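Local coordinates for protein tRNA (guanine(26)-N(2))-dimethyltransferase (Pyrococcus horikoshii, PDB 2DUL) that probably dimethylates the guanine at position 26 of a number of tRNAs, taking both methyl groups from S-adenosyl-L-methionine, at residues Y84-F95 with E101-K109. Sequence-based numbering, arbitrary orientation.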
ATOM      1  N   TYR A  84       6.000  16.553  17.879  1.00 25.07           N
ATOM      2  CA  TYR A  84       6.481  17.768  17.222  1.00 26.39           C
ATOM      3  C   TYR A  84       7.860  18.176  17.750  1.00 26.88           C
ATOM      4  O   TYR A  84       8.770  18.483  16.975  1.00 24.39           O
ATOM      5  CB  TYR A  84       5.485  18.910  17.440  1.00 24.88           C
ATOM      6  CG  TYR A  84       5.931  20.233  16.852  1.00 25.61           C
ATOM      7  CD1 TYR A  84       6.052  20.403  15.470  1.00 25.02           C
ATOM      8  CD2 TYR A  84       6.228  21.316  17.677  1.00 26.19           C
ATOM      9  CE1 TYR A  84       6.457  21.627  14.925  1.00 25.12           C
ATOM     10  CE2 TYR A  84       6.637  22.545  17.146  1.00 27.12           C
ATOM     11  CZ  TYR A  84       6.747  22.693  15.768  1.00 27.19           C
ATOM     12  OH  TYR A  84       7.129  23.908  15.238  1.00 26.17           O
ATOM     13  N   GLU A  85       8.014  18.181  19.070  1.00 27.49           N
ATOM     14  CA  GLU A  85       9.293  18.544  19.674  1.00 29.43           C
ATOM     15  C   GLU A  85      10.398  17.586  19.236  1.00 28.89           C
ATOM     16  O   GLU A  85      11.520  18.006  18.946  1.00 27.50           O
ATOM     17  CB  GLU A  85       9.185  18.528  21.202  1.00 33.13           C
ATOM     18  CG  GLU A  85       8.339  19.654  21.781  1.00 39.08           C
ATOM     19  CD  GLU A  85       8.875  21.028  21.427  1.00 41.74           C
ATOM     20  OE1 GLU A  85      10.080  21.280  21.652  1.00 44.07           O
ATOM     21  OE2 GLU A  85       8.089  21.861  20.925  1.00 44.56           O
ATOM     22  N   LEU A  86      10.076  16.297  19.179  1.00 28.31           N
ATOM     23  CA  LEU A  86      11.052  15.290  18.785  1.00 27.90           C
ATOM     24  C   LEU A  86      11.385  15.388  17.299  1.00 27.99           C
ATOM     25  O   LEU A  86      12.520  15.134  16.886  1.00 26.49           O
ATOM     26  CB  LEU A  86      10.527  13.891  19.113  1.00 29.95           C
ATOM     27  CG  LEU A  86      11.500  12.741  18.840  1.00 31.71           C
ATOM     28  CD1 LEU A  86      12.833  13.016  19.521  1.00 30.93           C
ATOM     29  CD2 LEU A  86      10.895  11.433  19.340  1.00 32.63           C
ATOM     30  N   MET A  87      10.393  15.753  16.493  1.00 26.27           N
ATOM     31  CA  MET A  87      10.607  15.898  15.059  1.00 26.84           C
ATOM     32  C   MET A  87      11.629  17.005  14.796  1.00 25.29           C
ATOM     33  O   MET A  87      12.543  16.832  13.995  1.00 27.21           O
ATOM     34  CB  MET A  87       9.274  16.197  14.361  1.00 27.04           C
ATOM     35  CG  MET A  87       8.368  14.970  14.237  1.00 30.24           C
ATOM     36  SD  MET A  87       6.621  15.327  13.880  1.00 37.70           S
ATOM     37  CE  MET A  87       6.738  15.992  12.290  1.00 34.03           C
ATOM     38  N   LYS A  88      11.484  18.134  15.481  1.00 25.27           N
ATOM     39  CA  LYS A  88      12.421  19.244  15.310  1.00 24.71           C
ATOM     40  C   LYS A  88      13.847  18.816  15.682  1.00 24.97           C
ATOM     41  O   LYS A  88      14.811  19.142  14.989  1.00 22.43           O
ATOM     42  CB  LYS A  88      11.999  20.440  16.173  1.00 26.45           C
ATOM     43  CG  LYS A  88      10.719  21.137  15.718  1.00 26.93           C
ATOM     44  CD  LYS A  88      10.431  22.391  16.552  1.00 28.44           C
ATOM     45  CE  LYS A  88      10.173  22.054  18.018  1.00 31.30           C
ATOM     46  NZ  LYS A  88       9.937  23.275  18.851  1.00 33.55           N
ATOM     47  N   ARG A  89      13.977  18.074  16.777  1.00 24.33           N
ATOM     48  CA  ARG A  89      15.286  17.609  17.219  1.00 25.17           C
ATOM     49  C   ARG A  89      15.914  16.655  16.205  1.00 24.36           C
ATOM     50  O   ARG A  89      17.086  16.797  15.843  1.00 22.97           O
ATOM     51  CB  ARG A  89      15.169  16.899  18.569  1.00 29.67           C
ATOM     52  CG  ARG A  89      14.550  17.750  19.661  1.00 36.34           C
ATOM     53  CD  ARG A  89      14.674  17.069  21.016  1.00 43.33           C
ATOM     54  NE  ARG A  89      16.066  16.770  21.336  1.00 47.46           N
ATOM     55  CZ  ARG A  89      16.483  16.326  22.518  1.00 49.67           C
ATOM     56  NH1 ARG A  89      17.773  16.081  22.717  1.00 48.97           N
ATOM     57  NH2 ARG A  89      15.613  16.132  23.502  1.00 50.26           N
ATOM     58  N   ASN A  90      15.137  15.683  15.742  1.00 22.48           N
ATOM     59  CA  ASN A  90      15.665  14.720  14.791  1.00 23.68           C
ATOM     60  C   ASN A  90      16.032  15.338  13.456  1.00 23.59           C
ATOM     61  O   ASN A  90      17.000  14.918  12.826  1.00 23.84           O
ATOM     62  CB  ASN A  90      14.685  13.559  14.602  1.00 24.08           C
ATOM     63  CG  ASN A  90      14.616  12.665  15.825  1.00 27.05           C
ATOM     64  OD1 ASN A  90      15.599  12.529  16.555  1.00 26.52           O
ATOM     65  ND2 ASN A  90      13.462  12.041  16.050  1.00 24.71           N
ATOM     66  N   VAL A  91      15.272  16.335  13.022  1.00 23.18           N
ATOM     67  CA  VAL A  91      15.586  16.983  11.756  1.00 23.46           C
ATOM     68  C   VAL A  91      16.937  17.687  11.876  1.00 24.95           C
ATOM     69  O   VAL A  91      17.783  17.582  10.989  1.00 26.78           O
ATOM     70  CB  VAL A  91      14.493  18.003  11.357  1.00 22.81           C
ATOM     71  CG1 VAL A  91      14.994  18.906  10.232  1.00 23.96           C
ATOM     72  CG2 VAL A  91      13.249  17.259  10.899  1.00 19.96           C
ATOM     73  N   MET A  92      17.152  18.381  12.987  1.00 26.31           N
ATOM     74  CA  MET A  92      18.409  19.088  13.189  1.00 28.43           C
ATOM     75  C   MET A  92      19.574  18.144  13.461  1.00 29.01           C
ATOM     76  O   MET A  92      20.736  18.550  13.440  1.00 29.62           O
ATOM     77  CB  MET A  92      18.266  20.108  14.318  1.00 30.08           C
ATOM     78  CG  MET A  92      17.334  21.249  13.946  1.00 35.81           C
ATOM     79  SD  MET A  92      17.543  21.718  12.196  1.00 43.25           S
ATOM     80  CE  MET A  92      19.136  22.580  12.250  1.00 39.43           C
ATOM     81  N   LEU A  93      19.257  16.880  13.706  1.00 28.71           N
ATOM     82  CA  LEU A  93      20.286  15.882  13.954  1.00 29.69           C
ATOM     83  C   LEU A  93      20.806  15.377  12.613  1.00 29.67           C
ATOM     84  O   LEU A  93      21.883  14.791  12.536  1.00 30.62           O
ATOM     85  CB  LEU A  93      19.705  14.715  14.759  1.00 31.07           C
ATOM     86  CG  LEU A  93      20.669  13.611  15.202  1.00 33.71           C
ATOM     87  CD1 LEU A  93      21.786  14.221  16.041  1.00 34.58           C
ATOM     88  CD2 LEU A  93      19.911  12.556  15.998  1.00 33.57           C
ATOM     89  N   ASN A  94      20.042  15.631  11.556  1.00 28.48           N
ATOM     90  CA  ASN A  94      20.406  15.174  10.220  1.00 28.13           C
ATOM     91  C   ASN A  94      20.664  16.291   9.214  1.00 30.39           C
ATOM     92  O   ASN A  94      21.143  16.037   8.108  1.00 30.43           O
ATOM     93  CB  ASN A  94      19.303  14.258   9.687  1.00 28.90           C
ATOM     94  CG  ASN A  94      19.172  12.984  10.492  1.00 26.80           C
ATOM     95  OD1 ASN A  94      19.910  12.028  10.276  1.00 26.41           O
ATOM     96  ND2 ASN A  94      18.243  12.974  11.443  1.00 26.88           N
ATOM     97  N   PHE A  95      20.349  17.523   9.595  1.00 30.36           N
ATOM     98  CA  PHE A  95      20.544  18.667   8.714  1.00 32.24           C
ATOM     99  C   PHE A  95      21.135  19.845   9.480  1.00 34.04           C
ATOM    100  O   PHE A  95      20.931  19.978  10.687  1.00 34.32           O
ATOM    101  CB  PHE A  95      19.203  19.085   8.103  1.00 30.66           C
ATOM    102  CG  PHE A  95      18.600  18.048   7.199  1.00 29.88           C
ATOM    103  CD1 PHE A  95      18.955  17.986   5.857  1.00 30.93           C
ATOM    104  CD2 PHE A  95      17.691  17.120   7.695  1.00 29.30           C
ATOM    105  CE1 PHE A  95      18.413  17.011   5.020  1.00 32.61           C
ATOM    106  CE2 PHE A  95      17.145  16.142   6.866  1.00 30.94           C
ATOM    107  CZ  PHE A  95      17.507  16.089   5.524  1.00 30.01           C
ATOM    108  N   GLU A 101      11.316  28.708  13.679  1.00 31.17           N
ATOM    109  CA  GLU A 101      10.006  28.332  14.199  1.00 32.72           C
ATOM    110  C   GLU A 101       9.089  29.494  14.559  1.00 32.74           C
ATOM    111  O   GLU A 101       9.527  30.508  15.096  1.00 31.84           O
ATOM    112  CB  GLU A 101      10.165  27.447  15.437  1.00 33.82           C
ATOM    113  CG  GLU A 101       8.853  26.859  15.936  1.00 37.70           C
ATOM    114  CD  GLU A 101       9.009  26.079  17.227  1.00 40.15           C
ATOM    115  OE1 GLU A 101       8.052  25.376  17.612  1.00 39.22           O
ATOM    116  OE2 GLU A 101      10.082  26.178  17.862  1.00 41.75           O
ATOM    117  N   SER A 102       7.803  29.320  14.269  1.00 33.97           N
ATOM    118  CA  SER A 102       6.793  30.323  14.575  1.00 36.69           C
ATOM    119  C   SER A 102       5.393  29.714  14.570  1.00 36.21           C
ATOM    120  O   SER A 102       4.904  29.252  13.539  1.00 36.27           O
ATOM    121  CB  SER A 102       6.869  31.478  13.569  1.00 38.77           C
ATOM    122  OG  SER A 102       6.800  30.999  12.239  1.00 44.29           O
ATOM    123  N   LYS A 103       4.769  29.703  15.745  1.00 36.10           N
ATOM    124  CA  LYS A 103       3.417  29.181  15.923  1.00 35.54           C
ATOM    125  C   LYS A 103       3.160  27.752  15.441  1.00 33.39           C
ATOM    126  O   LYS A 103       2.342  27.525  14.548  1.00 33.65           O
ATOM    127  CB  LYS A 103       2.409  30.129  15.265  1.00 37.69           C
ATOM    128  CG  LYS A 103       2.261  31.470  15.976  1.00 40.35           C
ATOM    129  CD  LYS A 103       1.309  32.391  15.223  1.00 42.75           C
ATOM    130  CE  LYS A 103       1.092  33.700  15.972  1.00 45.65           C
ATOM    131  NZ  LYS A 103       2.370  34.418  16.249  1.00 47.77           N
ATOM    132  N   GLY A 104       3.850  26.790  16.042  1.00 30.44           N
ATOM    133  CA  GLY A 104       3.649  25.400  15.676  1.00 29.80           C
ATOM    134  C   GLY A 104       4.142  24.980  14.305  1.00 28.58           C
ATOM    135  O   GLY A 104       3.686  23.969  13.768  1.00 27.83           O
ATOM    136  N   ARG A 105       5.070  25.745  13.737  1.00 26.69           N
ATOM    137  CA  ARG A 105       5.632  25.424  12.429  1.00 26.29           C
ATOM    138  C   ARG A 105       7.100  25.857  12.363  1.00 24.73           C
ATOM    139  O   ARG A 105       7.434  27.003  12.666  1.00 25.38           O
ATOM    140  CB  ARG A 105       4.813  26.109  11.332  1.00 28.71           C
ATOM    141  CG  ARG A 105       5.368  25.958   9.931  1.00 32.84           C
ATOM    142  CD  ARG A 105       4.351  26.427   8.902  1.00 36.28           C
ATOM    143  NE  ARG A 105       3.258  25.468   8.746  1.00 38.90           N
ATOM    144  CZ  ARG A 105       2.037  25.782   8.323  1.00 41.23           C
ATOM    145  NH1 ARG A 105       1.111  24.838   8.207  1.00 39.99           N
ATOM    146  NH2 ARG A 105       1.734  27.042   8.036  1.00 44.07           N
ATOM    147  N   ALA A 106       7.977  24.931  11.984  1.00 22.75           N
ATOM    148  CA  ALA A 106       9.409  25.214  11.890  1.00 22.16           C
ATOM    149  C   ALA A 106       9.874  24.882  10.482  1.00 22.38           C
ATOM    150  O   ALA A 106       9.609  23.796   9.977  1.00 22.93           O
ATOM    151  CB  ALA A 106      10.179  24.384  12.915  1.00 22.84           C
ATOM    152  N   ILE A 107      10.587  25.814   9.859  1.00 21.68           N
ATOM    153  CA  ILE A 107      11.030  25.628   8.489  1.00 21.72           C
ATOM    154  C   ILE A 107      12.528  25.808   8.285  1.00 22.12           C
ATOM    155  O   ILE A 107      13.115  26.777   8.767  1.00 21.99           O
ATOM    156  CB  ILE A 107      10.282  26.611   7.568  1.00 22.81           C
ATOM    157  CG1 ILE A 107       8.774  26.441   7.767  1.00 24.61           C
ATOM    158  CG2 ILE A 107      10.673  26.372   6.112  1.00 21.68           C
ATOM    159  CD1 ILE A 107       7.930  27.465   7.037  1.00 27.58           C
ATOM    160  N   LEU A 108      13.136  24.868   7.568  1.00 22.42           N
ATOM    161  CA  LEU A 108      14.567  24.917   7.269  1.00 22.98           C
ATOM    162  C   LEU A 108      14.709  25.045   5.757  1.00 22.10           C
ATOM    163  O   LEU A 108      14.268  24.171   5.016  1.00 21.90           O
ATOM    164  CB  LEU A 108      15.254  23.638   7.750  1.00 23.39           C
ATOM    165  CG  LEU A 108      16.763  23.496   7.497  1.00 27.63           C
ATOM    166  CD1 LEU A 108      17.548  24.560   8.261  1.00 26.57           C
ATOM    167  CD2 LEU A 108      17.206  22.109   7.942  1.00 27.64           C
ATOM    168  N   LYS A 109      15.319  26.127   5.289  1.00 23.75           N
ATOM    169  CA  LYS A 109      15.459  26.316   3.847  1.00 24.86           C
ATOM    170  C   LYS A 109      16.856  26.021   3.307  1.00 26.34           C
ATOM    171  O   LYS A 109      17.578  26.932   2.901  1.00 25.71           O
ATOM    172  CB  LYS A 109      15.042  27.743   3.468  1.00 24.99           C
ATOM    173  CG  LYS A 109      13.572  28.048   3.767  1.00 25.83           C
ATOM    174  CD  LYS A 109      13.108  29.350   3.122  1.00 23.96           C
ATOM    175  CE  LYS A 109      11.603  29.537   3.299  1.00 26.25           C
ATOM    176  NZ  LYS A 109      11.091  30.769   2.637  1.00 25.65           N
TER
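Tyr84 and Lys88 of helix 81-94 both reach Glu101, at the end of the short edge strand 100-101 that pairs antiparallel with strand 105-109; this is a worked example of helix-on-sheet packing at one edge of the class I-like, Rossmann-type methyltransferase sheet. The axes of 84-94 and 105-109 are 10° from parallel and 10.3 Å apart at closest approach. CG anti to the backbone N (chi1 177°) places the Tyr84 phenol with its OH beside Glu101 OE1, to which it donates over 2.9 Å, meeting the carboxylate from 43° above its plane. Lys88 NZ forms a salt bridge with Glu101, with weak bonds to OE1 and OE2, each 3.1 Å from NZ, while also pairing with Glu85; one ammonium thus lies between two carboxylates and would tend to offset their mutual repulsion. A phenylalanine at Tyr84 would probably leave Glu101 OE1 without its hydroxyl donor and the carboxylate more free to turn, its weak bonds to Lys88 remaining. Lys88 CG lies 4.2 Å above one face of the Tyr84 ring, offset toward the rim, and His118 of strand 113-118 also meets the ring. Apolar contacts continue toward the helix C-terminus: Met92 SD nears Leu108 CD2, and that same methyl touches Phe95 CB at 3.6 Å.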